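Local coordinates for protein DNA polymerase sliding clamp 2 (Thermococcus kodakarensis, PDB 3LX2) that probably encircles DNA as a homotrimeric sliding clamp, tethering the replicative polymerase and other proteins to the template during high-speed replication, at residues E12-S15 / L16-L20; K81-R84 / S85-L89; T177-T180 / M181-G185. All blocks are in the same frame, centred on the assembly; numbering follows the deposited sequence.

Contact 1: residues E12-S15 / L16-L20; sequences EFES and LIATL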
ATOM      1  N   GLU A  12      14.553   4.889  13.482  1.00 40.10           N
ATOM      2  CA  GLU A  12      14.063   5.194  14.830  1.00 40.92           C
ATOM      3  C   GLU A  12      13.839   6.671  14.949  1.00 39.69           C
ATOM      4  O   GLU A  12      12.730   7.082  15.265  1.00 42.16           O
ATOM      5  CB  GLU A  12      14.986   4.686  15.925  1.00 41.26           C
ATOM      6  CG  GLU A  12      14.402   3.480  16.622  1.00 46.09           C
ATOM      7  CD  GLU A  12      15.400   2.759  17.507  1.00 52.41           C
ATOM      8  OE1 GLU A  12      16.368   3.392  18.004  1.00 57.83           O
ATOM      9  OE2 GLU A  12      15.222   1.538  17.707  1.00 54.02           O
ATOM     10  N   PHE A  13      14.830   7.487  14.633  1.00 37.81           N
ATOM     11  CA  PHE A  13      14.660   8.950  14.813  1.00 37.34           C
ATOM     12  C   PHE A  13      13.566   9.559  13.956  1.00 37.40           C
ATOM     13  O   PHE A  13      12.907  10.519  14.363  1.00 36.62           O
ATOM     14  CB  PHE A  13      15.950   9.658  14.484  1.00 35.97           C
ATOM     15  CG  PHE A  13      16.208  10.850  15.300  1.00 34.31           C
ATOM     16  CD1 PHE A  13      15.881  12.107  14.831  1.00 28.42           C
ATOM     17  CD2 PHE A  13      16.857  10.744  16.530  1.00 36.88           C
ATOM     18  CE1 PHE A  13      16.169  13.265  15.572  1.00 30.52           C
ATOM     19  CE2 PHE A  13      17.139  11.943  17.311  1.00 36.94           C
ATOM     20  CZ  PHE A  13      16.768  13.200  16.809  1.00 31.59           C
ATOM     21  N   GLU A  14      13.397   9.025  12.738  1.00 37.94           N
ATOM     22  CA  GLU A  14      12.291   9.414  11.845  1.00 37.40           C
ATOM     23  C   GLU A  14      10.960   9.346  12.605  1.00 38.47           C
ATOM     24  O   GLU A  14      10.077  10.145  12.409  1.00 38.43           O
ATOM     25  CB  GLU A  14      12.242   8.438  10.675  1.00 37.29           C
ATOM     26  CG  GLU A  14      11.184   8.705   9.588  1.00 39.35           C
ATOM     27  CD  GLU A  14       9.815   8.201   9.980  1.00 43.25           C
ATOM     28  OE1 GLU A  14       9.750   7.321  10.852  1.00 47.01           O
ATOM     29  OE2 GLU A  14       8.792   8.708   9.479  1.00 47.38           O
ATOM     30  N   SER A  15      10.852   8.358  13.470  1.00 38.48           N
ATOM     31  CA  SER A  15       9.633   7.994  14.037  1.00 40.37           C
ATOM     32  C   SER A  15       9.255   8.909  15.224  1.00 40.58           C
ATOM     33  O   SER A  15       8.089   9.258  15.448  1.00 41.43           O
ATOM     34  CB  SER A  15       9.707   6.502  14.373  1.00 40.13           C
ATOM     35  OG  SER A  15       9.107   6.355  15.621  1.00 45.35           O
ATOM     36  N   LEU A  16      10.253   9.362  15.957  1.00 41.38           N
ATOM     37  CA  LEU A  16      10.082  10.493  16.854  1.00 40.35           C
ATOM     38  C   LEU A  16       9.724  11.765  16.103  1.00 40.89           C
ATOM     39  O   LEU A  16       8.880  12.567  16.545  1.00 41.79           O
ATOM     40  CB  LEU A  16      11.389  10.734  17.543  1.00 40.41           C
ATOM     41  CG  LEU A  16      11.385  11.864  18.555  1.00 43.38           C
ATOM     42  CD1 LEU A  16      10.596  11.460  19.800  1.00 41.11           C
ATOM     43  CD2 LEU A  16      12.868  12.183  18.892  1.00 45.39           C
ATOM     44  N   ILE A  17      10.366  12.008  14.976  1.00 39.71           N
ATOM     45  CA  ILE A  17      10.075  13.272  14.316  1.00 40.01           C
ATOM     46  C   ILE A  17       8.651  13.263  13.769  1.00 41.12           C
ATOM     47  O   ILE A  17       7.978  14.325  13.778  1.00 41.92           O
ATOM     48  CB  ILE A  17      11.142  13.658  13.273  1.00 38.77           C
ATOM     49  CG1 ILE A  17      12.494  13.875  13.967  1.00 38.24           C
ATOM     50  CG2 ILE A  17      10.811  14.913  12.557  1.00 37.65           C
ATOM     51  CD1 ILE A  17      12.425  14.782  15.084  1.00 39.79           C
ATOM     52  N   ALA A  18       8.206  12.074  13.329  1.00 40.49           N
ATOM     53  CA  ALA A  18       6.873  11.866  12.779  1.00 40.58           C
ATOM     54  C   ALA A  18       5.812  12.191  13.855  1.00 40.63           C
ATOM     55  O   ALA A  18       4.801  12.816  13.582  1.00 40.83           O
ATOM     56  CB  ALA A  18       6.699  10.421  12.214  1.00 39.34           C
ATOM     57  N   THR A  19       6.060  11.810  15.083  1.00 40.40           N
ATOM     58  CA  THR A  19       5.101  12.142  16.091  1.00 41.58           C
ATOM     59  C   THR A  19       5.036  13.680  16.334  1.00 41.47           C
ATOM     60  O   THR A  19       3.966  14.243  16.437  1.00 42.04           O
ATOM     61  CB  THR A  19       5.414  11.328  17.299  1.00 41.88           C
ATOM     62  OG1 THR A  19       5.525   9.984  16.850  1.00 43.21           O
ATOM     63  CG2 THR A  19       4.348  11.429  18.325  1.00 41.29           C
ATOM     64  N   LEU A  20       6.170  14.351  16.299  1.00 40.66           N
ATOM     65  CA  LEU A  20       6.212  15.787  16.568  1.00 40.23           C
ATOM     66  C   LEU A  20       5.546  16.592  15.481  1.00 41.09           C
ATOM     67  O   LEU A  20       4.797  17.537  15.762  1.00 41.89           O
ATOM     68  CB  LEU A  20       7.648  16.283  16.823  1.00 38.27           C
ATOM     69  CG  LEU A  20       8.387  15.530  17.927  1.00 36.80           C
ATOM     70  CD1 LEU A  20       9.811  16.115  18.242  1.00 30.68           C
ATOM     71  CD2 LEU A  20       7.543  15.463  19.185  1.00 32.80           C
TER
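With chi1 at -63°, Ile17 holds CG1 anti to its carbonyl carbon, and from there the branch runs back along the helix toward Phe13. CG1 lies 3.9 Å from CD1 of the Phe13 ring, while the terminal CD1 of Ile17 reaches CE1 of the same ring at 4.1 Å; the ring and the branched chain meet at a slant. The same CG1 also packs on the Phe13 carbonyl oxygen, 3.4 Å away, which accepts the backbone bond from Ile17 N at 3.0 Å. Glu14 takes another path: its chain bends at chi2 (-81°), carrying OE2 to 3.8 Å from the methyl of Ala18, one turn further on. Ala18 N in turn donates to Glu14 O at 2.8 Å, whereas the first bond of the series, Leu16 N to Glu12 O, is weak. Further along, Thr19 OG1 comes to 3.0 Å from Ser15 O, which also receives Thr19 N. Ser211 is hydrogen-bonded to both Ser15 O and Thr19 OG1. These i to i+4 pairs build helix 10-21, one of the helices that in sliding clamps line the DNA channel. Its apolar side chains, including Leu16 and Ile17, rest on strands 47-54 and 238-244 and on helix 73-80, while Glu12 forms a salt bridge with Arg235. The chemistry implies that Ser15 O, met by Thr19 and by Ser211, is a carbonyl with several polar partners beside an otherwise apolar packing surface.

Contact 2: residues K81-R84 / S85-L89; sequences KLAR and SRDTL. With SO4 (sulfate ion), chain E.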
ATOM      1  N   LYS A  81      12.568  10.578   6.078  1.00 39.27           N
ATOM      2  CA  LYS A  81      11.793   9.531   5.457  1.00 39.22           C
ATOM      3  C   LYS A  81      12.594   8.895   4.332  1.00 38.29           C
ATOM      4  O   LYS A  81      12.221   7.852   3.824  1.00 36.33           O
ATOM      5  CB  LYS A  81      10.426  10.066   4.987  1.00 40.75           C
ATOM      6  CG  LYS A  81       9.359  10.185   6.125  1.00 44.45           C
ATOM      7  CD  LYS A  81       8.101  10.901   5.648  1.00 50.72           C
ATOM      8  CE  LYS A  81       6.811  10.319   6.209  1.00 55.37           C
ATOM      9  NZ  LYS A  81       6.550   8.959   5.541  1.00 60.66           N
ATOM     10  N   LEU A  82      13.714   9.492   3.952  1.00 38.88           N
ATOM     11  CA  LEU A  82      14.588   8.783   2.980  1.00 40.10           C
ATOM     12  C   LEU A  82      15.437   7.692   3.577  1.00 40.24           C
ATOM     13  O   LEU A  82      15.998   6.895   2.822  1.00 41.42           O
ATOM     14  CB  LEU A  82      15.499   9.718   2.194  1.00 39.11           C
ATOM     15  CG  LEU A  82      14.856  10.949   1.532  1.00 40.58           C
ATOM     16  CD1 LEU A  82      16.019  11.824   1.130  1.00 40.77           C
ATOM     17  CD2 LEU A  82      13.955  10.665   0.335  1.00 36.18           C
ATOM     18  N   ALA A  83      15.534   7.635   4.909  1.00 41.01           N
ATOM     19  CA  ALA A  83      16.441   6.673   5.572  1.00 41.88           C
ATOM     20  C   ALA A  83      16.088   5.250   5.182  1.00 43.00           C
ATOM     21  O   ALA A  83      14.945   4.893   5.224  1.00 43.10           O
ATOM     22  CB  ALA A  83      16.361   6.790   6.999  1.00 40.01           C
ATOM     23  N   ARG A  84      17.070   4.427   4.829  1.00 44.49           N
ATOM     24  CA  ARG A  84      16.782   3.007   4.672  1.00 46.24           C
ATOM     25  C   ARG A  84      17.095   2.262   5.979  1.00 46.62           C
ATOM     26  O   ARG A  84      17.648   2.844   6.929  1.00 46.38           O
ATOM     27  CB  ARG A  84      17.515   2.433   3.461  1.00 46.39           C
ATOM     28  CG  ARG A  84      16.887   2.855   2.070  1.00 51.69           C
ATOM     29  CD  ARG A  84      16.864   1.649   1.065  1.00 60.60           C
ATOM     30  NE  ARG A  84      18.212   1.124   0.805  1.00 65.64           N
ATOM     31  CZ  ARG A  84      18.487  -0.154   0.544  1.00 71.67           C
ATOM     32  NH1 ARG A  84      17.512  -1.075   0.505  1.00 72.64           N
ATOM     33  NH2 ARG A  84      19.753  -0.517   0.316  1.00 74.07           N
ATOM     34  N   SER A  85      16.733   0.986   6.038  1.00 46.59           N
ATOM     35  CA  SER A  85      17.038   0.163   7.195  1.00 47.69           C
ATOM     36  C   SER A  85      18.554   0.172   7.458  1.00 46.62           C
ATOM     37  O   SER A  85      19.384   0.135   6.545  1.00 46.90           O
ATOM     38  CB  SER A  85      16.513  -1.268   6.979  1.00 48.51           C
ATOM     39  OG  SER A  85      16.886  -1.719   5.656  1.00 53.57           O
ATOM     40  N   ARG A  86      18.913   0.261   8.720  1.00 45.80           N
ATOM     41  CA  ARG A  86      20.299   0.373   9.098  1.00 44.41           C
ATOM     42  C   ARG A  86      21.042   1.653   8.678  1.00 42.64           C
ATOM     43  O   ARG A  86      22.206   1.730   8.966  1.00 42.75           O
ATOM     44  CB  ARG A  86      21.063  -0.903   8.672  1.00 45.98           C
ATOM     45  CG  ARG A  86      20.472  -2.211   9.294  1.00 48.74           C
ATOM     46  CD  ARG A  86      20.835  -3.557   8.568  1.00 53.51           C
ATOM     47  NE  ARG A  86      20.118  -3.848   7.302  1.00 56.93           N
ATOM     48  CZ  ARG A  86      20.600  -3.615   6.072  1.00 57.31           C
ATOM     49  NH1 ARG A  86      21.802  -3.079   5.924  1.00 57.84           N
ATOM     50  NH2 ARG A  86      19.901  -3.930   4.980  1.00 55.47           N
ATOM     51  N   ASP A  87      20.437   2.667   8.031  1.00 41.54           N
ATOM     52  CA  ASP A  87      21.163   3.959   7.801  1.00 39.50           C
ATOM     53  C   ASP A  87      21.495   4.581   9.158  1.00 39.28           C
ATOM     54  O   ASP A  87      20.686   4.500  10.076  1.00 38.87           O
ATOM     55  CB  ASP A  87      20.337   5.005   7.037  1.00 39.63           C
ATOM     56  CG  ASP A  87      20.268   4.775   5.492  1.00 39.98           C
ATOM     57  OD1 ASP A  87      21.096   4.078   4.896  1.00 41.37           O
ATOM     58  OD2 ASP A  87      19.347   5.319   4.859  1.00 40.96           O
ATOM     59  N   THR A  88      22.658   5.193   9.307  1.00 38.38           N
ATOM     60  CA  THR A  88      22.878   5.941  10.531  1.00 38.98           C
ATOM     61  C   THR A  88      22.524   7.421  10.320  1.00 37.54           C
ATOM     62  O   THR A  88      22.359   7.854   9.187  1.00 37.98           O
ATOM     63  CB  THR A  88      24.349   5.789  11.105  1.00 39.19           C
ATOM     64  OG1 THR A  88      25.238   6.564  10.316  1.00 42.67           O
ATOM     65  CG2 THR A  88      24.780   4.361  11.182  1.00 38.06           C
ATOM     66  N   LEU A  89      22.390   8.184  11.401  1.00 35.89           N
ATOM     67  CA  LEU A  89      21.987   9.572  11.315  1.00 35.21           C
ATOM     68  C   LEU A  89      23.076  10.418  11.911  1.00 36.02           C
ATOM     69  O   LEU A  89      23.570  10.135  13.006  1.00 34.32           O
ATOM     70  CB  LEU A  89      20.702   9.819  12.119  1.00 35.44           C
ATOM     71  CG  LEU A  89      20.219  11.257  12.454  1.00 35.60           C
ATOM     72  CD1 LEU A  89      20.057  12.074  11.232  1.00 36.76           C
ATOM     73  CD2 LEU A  89      18.876  11.268  13.246  1.00 36.01           C
TER
HETATM   74  S   SO4 E 261      16.811   0.177  11.624  1.00 56.55           S
HETATM   75  O1  SO4 E 261      16.461   1.147  12.617  1.00 54.64           O
HETATM   76  O2  SO4 E 261      16.977   0.794  10.302  1.00 54.19           O
HETATM   77  O3  SO4 E 261      18.097  -0.343  12.117  1.00 59.57           O
HETATM   78  O4  SO4 E 261      15.783  -0.883  11.504  1.00 53.71           O
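The carboxylate of Asp87 turns one face to the backbone of Arg84: Arg84 O lies over that face, 3.6 Å from the Asp87 CG atom, while Arg84 N comes obliquely from the same side, beyond OD2. OD2 does the gripping, taking the hydrogen bond from Arg84 N. The modelled separation of 2.4 Å is very short and its exact value doubtful. The methyl of Ala83 lies closer to the level of the carboxylate, with CB 4.0 Å from OD2. Asp87 CG is anti to its carbonyl carbon (chi1 -79°), which folds the acid back over the start of the turn. In the main chain, Asp87 N donates to Arg84 O at 3.0 Å, closing a type II beta turn, Arg84 to Asp87. The aspartate thus ties the first residue of the turn twice, once by its backbone and once by its side chain. Arg86 occupies the third position with a positive phi of 66°, and its N donates to O2 of a sulfate at 2.6 Å. Ser9 OG holds the same ion, which probably came from the crystallisation liquor. This turn joins helix 73-80 to strand 88-93, and a backbone hydrogen bond between Asp87 and Ala10 ties it to the start of helix 10-21. Leu82 packs on Leu103 of strand 98-104 and on Leu150 of the second subunit.

Contact 3: residues T177-T180 / M181-G185; sequences TVLT and MEDPG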
ATOM      1  N   THR A 177     -13.586  -0.855  25.757  1.00 52.26           N
ATOM      2  CA  THR A 177     -12.466  -1.783  25.826  1.00 52.65           C
ATOM      3  C   THR A 177     -12.037  -1.814  27.282  1.00 53.22           C
ATOM      4  O   THR A 177     -11.788  -0.743  27.875  1.00 52.09           O
ATOM      5  CB  THR A 177     -11.276  -1.297  25.034  1.00 52.02           C
ATOM      6  OG1 THR A 177     -11.535  -1.406  23.633  1.00 51.25           O
ATOM      7  CG2 THR A 177     -10.092  -2.137  25.378  1.00 53.22           C
ATOM      8  N   VAL A 178     -11.940  -3.016  27.867  1.00 54.14           N
ATOM      9  CA  VAL A 178     -11.568  -3.119  29.290  1.00 54.79           C
ATOM     10  C   VAL A 178     -10.423  -4.083  29.636  1.00 55.10           C
ATOM     11  O   VAL A 178     -10.473  -5.274  29.312  1.00 56.29           O
ATOM     12  CB  VAL A 178     -12.814  -3.323  30.176  1.00 54.87           C
ATOM     13  CG1 VAL A 178     -13.706  -4.420  29.620  1.00 57.00           C
ATOM     14  CG2 VAL A 178     -12.425  -3.610  31.615  1.00 55.62           C
ATOM     15  N   LEU A 179      -9.404  -3.544  30.313  1.00 55.20           N
ATOM     16  CA  LEU A 179      -8.180  -4.268  30.697  1.00 54.57           C
ATOM     17  C   LEU A 179      -8.049  -4.503  32.180  1.00 54.63           C
ATOM     18  O   LEU A 179      -8.194  -3.583  32.990  1.00 54.13           O
ATOM     19  CB  LEU A 179      -6.949  -3.469  30.315  1.00 54.59           C
ATOM     20  CG  LEU A 179      -6.685  -3.123  28.871  1.00 54.69           C
ATOM     21  CD1 LEU A 179      -5.232  -2.713  28.772  1.00 53.23           C
ATOM     22  CD2 LEU A 179      -7.002  -4.338  27.969  1.00 57.08           C
ATOM     23  N   THR A 180      -7.742  -5.745  32.530  1.00 55.28           N
ATOM     24  CA  THR A 180      -7.401  -6.103  33.928  1.00 56.23           C
ATOM     25  C   THR A 180      -5.972  -6.691  33.958  1.00 57.26           C
ATOM     26  O   THR A 180      -5.338  -6.927  32.892  1.00 56.39           O
ATOM     27  CB  THR A 180      -8.406  -7.136  34.569  1.00 55.18           C
ATOM     28  OG1 THR A 180      -8.268  -8.428  33.938  1.00 55.21           O
ATOM     29  CG2 THR A 180      -9.851  -6.669  34.453  1.00 53.94           C
ATOM     30  N   MET A 181      -5.494  -6.972  35.170  1.00 58.69           N
ATOM     31  CA  MET A 181      -4.226  -7.689  35.315  1.00 60.00           C
ATOM     32  C   MET A 181      -4.159  -9.036  34.564  1.00 59.92           C
ATOM     33  O   MET A 181      -3.073  -9.519  34.253  1.00 60.33           O
ATOM     34  CB  MET A 181      -3.765  -7.770  36.783  1.00 59.65           C
ATOM     35  CG  MET A 181      -3.045  -6.484  37.264  1.00 61.19           C
ATOM     36  SD  MET A 181      -1.834  -5.761  36.098  1.00 64.23           S
ATOM     37  CE  MET A 181      -0.584  -7.020  35.942  1.00 65.22           C
ATOM     38  N   GLU A 182      -5.317  -9.584  34.201  1.00 59.80           N
ATOM     39  CA  GLU A 182      -5.374 -10.799  33.365  1.00 60.28           C
ATOM     40  C   GLU A 182      -4.920 -10.629  31.897  1.00 59.24           C
ATOM     41  O   GLU A 182      -4.495 -11.617  31.264  1.00 59.98           O
ATOM     42  CB  GLU A 182      -6.770 -11.455  33.442  1.00 61.03           C
ATOM     43  CG  GLU A 182      -6.721 -12.987  33.752  1.00 65.99           C
ATOM     44  CD  GLU A 182      -7.866 -13.499  34.663  1.00 71.01           C
ATOM     45  OE1 GLU A 182      -8.544 -12.685  35.332  1.00 73.72           O
ATOM     46  OE2 GLU A 182      -8.083 -14.732  34.714  1.00 73.66           O
ATOM     47  N   ASP A 183      -4.993  -9.402  31.355  1.00 56.96           N
ATOM     48  CA  ASP A 183      -4.628  -9.167  29.953  1.00 54.78           C
ATOM     49  C   ASP A 183      -3.114  -8.861  29.764  1.00 52.74           C
ATOM     50  O   ASP A 183      -2.514  -8.192  30.593  1.00 51.68           O
ATOM     51  CB  ASP A 183      -5.505  -8.045  29.336  1.00 54.91           C
ATOM     52  CG  ASP A 183      -6.998  -8.238  29.607  1.00 55.12           C
ATOM     53  OD1 ASP A 183      -7.588  -9.199  29.043  1.00 55.49           O
ATOM     54  OD2 ASP A 183      -7.565  -7.425  30.383  1.00 53.06           O
ATOM     55  N   PRO A 184      -2.518  -9.337  28.661  1.00 51.28           N
ATOM     56  CA  PRO A 184      -1.095  -9.020  28.344  1.00 51.79           C
ATOM     57  C   PRO A 184      -0.824  -7.490  28.241  1.00 52.38           C
ATOM     58  O   PRO A 184       0.121  -6.961  28.843  1.00 52.18           O
ATOM     59  CB  PRO A 184      -0.848  -9.703  26.982  1.00 50.62           C
ATOM     60  CG  PRO A 184      -2.117 -10.511  26.670  1.00 49.77           C
ATOM     61  CD  PRO A 184      -3.173 -10.204  27.655  1.00 50.32           C
ATOM     62  N   GLY A 185      -1.691  -6.791  27.509  1.00 53.34           N
ATOM     63  CA  GLY A 185      -1.602  -5.334  27.328  1.00 53.30           C
ATOM     64  C   GLY A 185      -1.508  -4.490  28.591  1.00 53.47           C
ATOM     65  O   GLY A 185      -1.074  -3.335  28.525  1.00 53.76           O
TER
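Asp183 folds its carboxylate back over the end of the preceding strand, where OD2 lies 3.2 Å from Leu179 CA and 4.0 Å from the CD2 methyl of the same leucine. That oxygen accepts a hydrogen bond from Thr180 N at 2.7 Å, nearly straight (167°) and meeting the oxygen almost head-on. With CG anti to the carbonyl carbon (chi1 -48°), the acid points back at the residue three places earlier. Thr180 O answers by accepting Asp183 N at 2.9 Å. This second bond closes a type I beta turn from Thr180 to Asp183, and inside it Thr180 OG1 receives Glu182 N at 3.2 Å, an ST turn nested in the first. The hydroxyl gets there because it sits between its own backbone N and carbonyl carbon; CB of Glu182 comes to 3.4 Å from the same OG1. The turn follows strand 174-179 and leads toward strand 186-191, which belongs to a different sheet. Leu179 reaches across the bend, its CD1 4.1 Å from Gly185 C, and its side chain also packs on Leu186. Before the turn, Thr177 and Val178 pair antiparallel with a strand of the third subunit, carrying the sheet across the interface, and Asp183 and Pro184 pack against Asp106 of that subunit.

How the contacts relate
Along the chain the three contacts follow in series. Contact 1 lies on helix 10-21 and contact 2 in the loop leading into strand 88-93, both in the N-terminal domain. Their centres are 12 Å apart and they touch directly: the Phe13 ring packs on Leu89, and Glu14 on the aliphatic part of Lys81. Contact 3, in the loop after strand 174-179, belongs to the C-terminal domain, its centre 28 Å from that of contact 1 and 36 Å from that of contact 2. Contacts 2 and 3 are both beta turns. No other subunit touches contact 1; contacts 2 and 3 lie at interfaces with different neighbours, consistent with a closed ring.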